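Hemolysin BL lytic component L1 (Bacillus cereus, PDB 7NMQ) is a lytic component of the haemolysin BL enterotoxin and, as a member of the alpha-helical pore-forming toxins, probably helps to permeabilise host cell membranes. Local coordinates at residues N83-N86 / Y87-F91; G267-S270 / M271-D274. One frame throughout, in Å; residues are numbered along the deposited sequence. Where two conformers were deposited one is given.

Contact 1: N83-N86 / Y87-F91; sequences NIVN and YDEQF
Glu-89 folds back over the preceding turn of helix against Val-85, four residues earlier. Its CB stands 3.7 Å from Asn-86 O and 3.9 Å from Val-85 O, and CG comes closer, 3.2 Å from Val-85 O. CG is turned beside the backbone N, opposite the carbonyl carbon (chi1 -50°), which aims it back along the helix; there it lies loosely beside Val-85 CG1, 4.3 Å away. Beyond CG the path is tentative, this being one of two modelled conformers: the chain bends at chi2, and OE2 is hydrogen-bonded to His-351 NE2. A long acidic chain suits this exposed edge, since its carboxylate can reach the neighbouring helix 330-357. All of this belongs to the long helix 45-103 of a helical bundle, consistent with the ClyA/HblB-like family, whose neighbours take up the other side chains: Val-85 also rests on Ala-354, and the broad ring of Tyr-87 packs against Leu-117 and Ile-121 of helix 107-154 and meets the ring of Trp-347. Within the helix, Glu-89 N bonds to Val-85 O in the carbonyl plane, whereas Tyr-87 N reaches Asn-83 O 31° out of it. Asn-86 O receives Gln-90 N at 2.9 Å and, weakly, a water at 3.2 Å. The extended chain of Gln-90 (chi1 -172°) takes OE1 out to that water, which donates to it at 3.0 Å, and to Thr-120 OG1.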
loop_
_atom_site.group_PDB
_atom_site.type_symbol
_atom_site.label_atom_id
_atom_site.label_comp_id
_atom_site.label_asym_id
_atom_site.label_seq_id
_atom_site.Cartn_x
_atom_site.Cartn_y
_atom_site.Cartn_z
ATOM N N ASN A 83 14.757 7.243 -1.812
ATOM C CA ASN A 83 15.720 7.313 -2.947
ATOM C C ASN A 83 15.247 8.330 -3.989
ATOM O O ASN A 83 16.087 8.983 -4.589
ATOM C CB ASN A 83 15.932 5.940 -3.564
ATOM C CG ASN A 83 16.702 5.019 -2.658
ATOM O OD1 ASN A 83 17.319 5.451 -1.670
ATOM N ND2 ASN A 83 16.656 3.729 -3.003
ATOM N N ILE A 84 13.954 8.507 -4.158
ATOM C CA ILE A 84 13.401 9.531 -5.082
ATOM C C ILE A 84 13.732 10.900 -4.509
ATOM O O ILE A 84 14.190 11.798 -5.229
ATOM C CB ILE A 84 11.902 9.281 -5.315
ATOM C CG1 ILE A 84 11.748 7.953 -6.058
ATOM C CG2 ILE A 84 11.297 10.451 -6.055
ATOM C CD1 ILE A 84 10.333 7.463 -6.180
ATOM N N VAL A 85 13.448 11.103 -3.220
ATOM C CA VAL A 85 13.798 12.375 -2.557
ATOM C C VAL A 85 15.295 12.632 -2.747
ATOM O O VAL A 85 15.680 13.783 -3.077
ATOM C CB VAL A 85 13.446 12.377 -1.063
ATOM C CG1 VAL A 85 13.932 13.671 -0.411
ATOM C CG2 VAL A 85 11.958 12.164 -0.809
ATOM N N ASN A 86 16.141 11.650 -2.494
ATOM C CA ASN A 86 17.606 11.860 -2.550
ATOM C C ASN A 86 18.030 12.150 -3.992
ATOM O O ASN A 86 19.009 12.897 -4.160
ATOM C CB ASN A 86 18.324 10.678 -1.950
ATOM C CG ASN A 86 18.214 10.699 -0.437
ATOM O OD1 ASN A 86 18.157 11.760 0.167
ATOM N ND2 ASN A 86 18.413 9.575 0.179
ATOM N N TYR A 87 17.365 11.599 -4.976
ATOM C CA TYR A 87 17.730 11.901 -6.390
ATOM C C TYR A 87 17.379 13.362 -6.654
ATOM O O TYR A 87 18.179 14.102 -7.228
ATOM C CB TYR A 87 17.053 10.969 -7.385
ATOM C CG TYR A 87 17.572 11.295 -8.766
ATOM C CD1 TYR A 87 18.740 10.730 -9.239
ATOM C CD2 TYR A 87 16.944 12.258 -9.543
ATOM C CE1 TYR A 87 19.246 11.107 -10.471
ATOM C CE2 TYR A 87 17.435 12.610 -10.797
ATOM C CZ TYR A 87 18.604 12.040 -11.251
ATOM O OH TYR A 87 19.175 12.385 -12.457
ATOM N N ASP A 88 16.241 13.841 -6.192
ATOM C CA ASP A 88 15.930 15.269 -6.357
ATOM C C ASP A 88 17.022 16.104 -5.698
ATOM O O ASP A 88 17.484 17.096 -6.291
ATOM C CB ASP A 88 14.588 15.664 -5.743
ATOM C CG ASP A 88 14.361 17.170 -5.850
ATOM O OD1 ASP A 88 14.405 17.687 -6.981
ATOM O OD2 ASP A 88 14.031 17.807 -4.784
ATOM N N GLU A 89 17.438 15.765 -4.473
ATOM C CA GLU A 89 18.461 16.595 -3.780
ATOM C C GLU A 89 19.755 16.544 -4.606
ATOM O O GLU A 89 20.409 17.598 -4.735
ATOM C CB GLU A 89 18.696 16.152 -2.339
ATOM C CG GLU A 89 17.398 16.001 -1.559
ATOM C CD GLU A 89 17.011 17.019 -0.489
ATOM O OE1 GLU A 89 17.470 16.876 0.653
ATOM O OE2 GLU A 89 16.179 17.885 -0.770
ATOM N N GLN A 90 20.116 15.397 -5.185
ATOM C CA GLN A 90 21.353 15.336 -5.994
ATOM C C GLN A 90 21.166 16.201 -7.246
ATOM O O GLN A 90 22.077 16.964 -7.572
ATOM C CB GLN A 90 21.675 13.896 -6.372
ATOM C CG GLN A 90 23.034 13.786 -7.032
ATOM C CD GLN A 90 23.458 12.386 -7.357
ATOM O OE1 GLN A 90 22.765 11.433 -7.111
ATOM N NE2 GLN A 90 24.652 12.238 -7.864
ATOM N N PHE A 91 20.077 16.055 -7.956
ATOM C CA PHE A 91 19.812 16.799 -9.217
ATOM C C PHE A 91 19.852 18.303 -8.918
ATOM O O PHE A 91 20.531 19.071 -9.623
ATOM C CB PHE A 91 18.480 16.386 -9.827
ATOM C CG PHE A 91 18.292 16.963 -11.193
ATOM C CD1 PHE A 91 17.829 18.239 -11.364
ATOM C CD2 PHE A 91 18.818 16.306 -12.294
ATOM C CE1 PHE A 91 17.751 18.790 -12.634
ATOM C CE2 PHE A 91 18.719 16.836 -13.561
ATOM C CZ PHE A 91 18.195 18.087 -13.729
HETATM O O HOH W 1 21.078 10.506 -4.774
#

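Contact 2: G267-S270 / M271-D274; sequences GELS and MKAD
Leu-269 and Lys-272 run alongside each other in the same direction on the final turn of helix 247-272, where the chain passes into helix 275-325 through a tight turn whose Asp-274 is the N-cap of that second helix, OD1 bonding Asn-277 N. The close-packed part is on the leucine side. Leu-269 is buried against Ile-180 and Leu-183 of helix 173-200 and Leu-281 of helix 275-325, and a branched apolar chain suits that wedge. Ala-273 CB sits 3.3 Å from Leu-269 O; its small methyl fits where the chain turns and also touches Leu-281. Lys-272, by contrast, belongs to the solvent side, and its long chain serves both surroundings: the methylenes run past the leucine, with CE 3.8 Å from Leu-269 CD2, while the ammonium stays at the exposed border. Its CG sits between the backbone N and the carbonyl carbon (chi1 85°), which brings CG to 3.6 Å from Leu-269 O. Glu-268, exposed as well, leaves OE1 6.4 Å from Lys-272 NZ, too far for a salt bridge. Met-271 lays its flexible, extended chain back over Gly-267, CG 3.4 Å from Gly-267 O, and reaches Thr-222 of strand 217-222. Ala-273 N takes an i to i-3 bond to Ser-270 O, at 3.2 Å and from above the carbonyl plane, 69° out of it, and the same oxygen also accepts Gln-278 NE2.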
loop_
_atom_site.group_PDB
_atom_site.type_symbol
_atom_site.label_atom_id
_atom_site.label_comp_id
_atom_site.label_asym_id
_atom_site.label_seq_id
_atom_site.Cartn_x
_atom_site.Cartn_y
_atom_site.Cartn_z
ATOM N N GLY A 267 -19.911 -4.936 13.826
ATOM C CA GLY A 267 -19.921 -4.861 15.295
ATOM C C GLY A 267 -21.271 -5.244 15.856
ATOM O O GLY A 267 -21.309 -5.940 16.906
ATOM N N GLU A 268 -22.353 -4.829 15.220
ATOM C CA GLU A 268 -23.727 -5.140 15.668
ATOM C C GLU A 268 -23.960 -6.651 15.606
ATOM O O GLU A 268 -24.520 -7.234 16.541
ATOM C CB GLU A 268 -24.764 -4.431 14.806
ATOM C CG GLU A 268 -24.888 -2.941 15.035
ATOM C CD GLU A 268 -26.073 -2.306 14.314
ATOM O OE1 GLU A 268 -26.619 -2.947 13.348
ATOM O OE2 GLU A 268 -26.470 -1.183 14.711
ATOM N N LEU A 269 -23.527 -7.309 14.536
ATOM C CA LEU A 269 -23.688 -8.775 14.415
ATOM C C LEU A 269 -22.960 -9.451 15.583
ATOM O O LEU A 269 -23.453 -10.488 16.136
ATOM C CB LEU A 269 -23.135 -9.273 13.086
ATOM C CG LEU A 269 -23.988 -8.892 11.890
ATOM C CD1 LEU A 269 -23.270 -9.246 10.613
ATOM C CD2 LEU A 269 -25.347 -9.601 11.945
ATOM N N SER A 270 -21.750 -8.998 15.881
ATOM C CA SER A 270 -20.916 -9.586 16.963
ATOM C C SER A 270 -21.578 -9.361 18.327
ATOM O O SER A 270 -21.605 -10.295 19.159
ATOM C CB SER A 270 -19.541 -8.980 16.923
ATOM O OG SER A 270 -18.799 -9.491 15.836
ATOM N N MET A 271 -22.101 -8.158 18.592
ATOM C CA MET A 271 -22.733 -7.834 19.911
ATOM C C MET A 271 -23.873 -8.804 20.209
ATOM O O MET A 271 -24.044 -9.197 21.380
ATOM C CB MET A 271 -23.318 -6.421 19.878
ATOM C CG MET A 271 -22.292 -5.419 20.116
ATOM S SD MET A 271 -22.939 -3.783 19.787
ATOM C CE MET A 271 -21.415 -2.835 19.805
ATOM N N LYS A 272 -24.659 -9.127 19.191
ATOM C CA LYS A 272 -25.880 -9.930 19.399
ATOM C C LYS A 272 -25.587 -11.434 19.375
ATOM O O LYS A 272 -26.461 -12.198 19.817
ATOM C CB LYS A 272 -26.965 -9.503 18.415
ATOM C CG LYS A 272 -26.951 -10.137 17.042
ATOM C CD LYS A 272 -28.058 -9.581 16.184
ATOM C CE LYS A 272 -27.933 -9.969 14.730
ATOM N NZ LYS A 272 -28.645 -8.995 13.865
ATOM N N ALA A 273 -24.403 -11.857 18.968
ATOM C CA ALA A 273 -24.094 -13.288 18.772
ATOM C C ALA A 273 -23.634 -13.941 20.079
ATOM O O ALA A 273 -22.951 -13.306 20.889
ATOM C CB ALA A 273 -23.035 -13.392 17.699
ATOM N N ASP A 274 -23.957 -15.223 20.237
ATOM C CA ASP A 274 -23.388 -16.078 21.298
ATOM C C ASP A 274 -21.931 -16.419 20.962
ATOM O O ASP A 274 -21.448 -16.030 19.921
ATOM C CB ASP A 274 -24.252 -17.331 21.486
ATOM C CG ASP A 274 -24.192 -18.362 20.369
ATOM O OD1 ASP A 274 -23.463 -18.150 19.366
ATOM O OD2 ASP A 274 -24.820 -19.429 20.547
#

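Overall arrangement
Contacts 1 and 2 lie on opposite sides of the chain's centre, their own centres 51 Å apart and their nearest atoms about 38 Å apart, so neither touches the other. They follow in series along the chain: contact 1 is an interior piece of helix 45-103, while contact 2 covers the end of helix 247-272 and the turn after it. Helix 275-325 is common to both surroundings, its beginning packing on contact 2 and its later residues Trp-311 and Tyr-318 meeting contact 1. Contact 2 also adjoins strand 217-222, part of the two-stranded antiparallel sheet; that strand falls within the first of two predicted transmembrane stretches, though both contacts themselves lie outside these stretches.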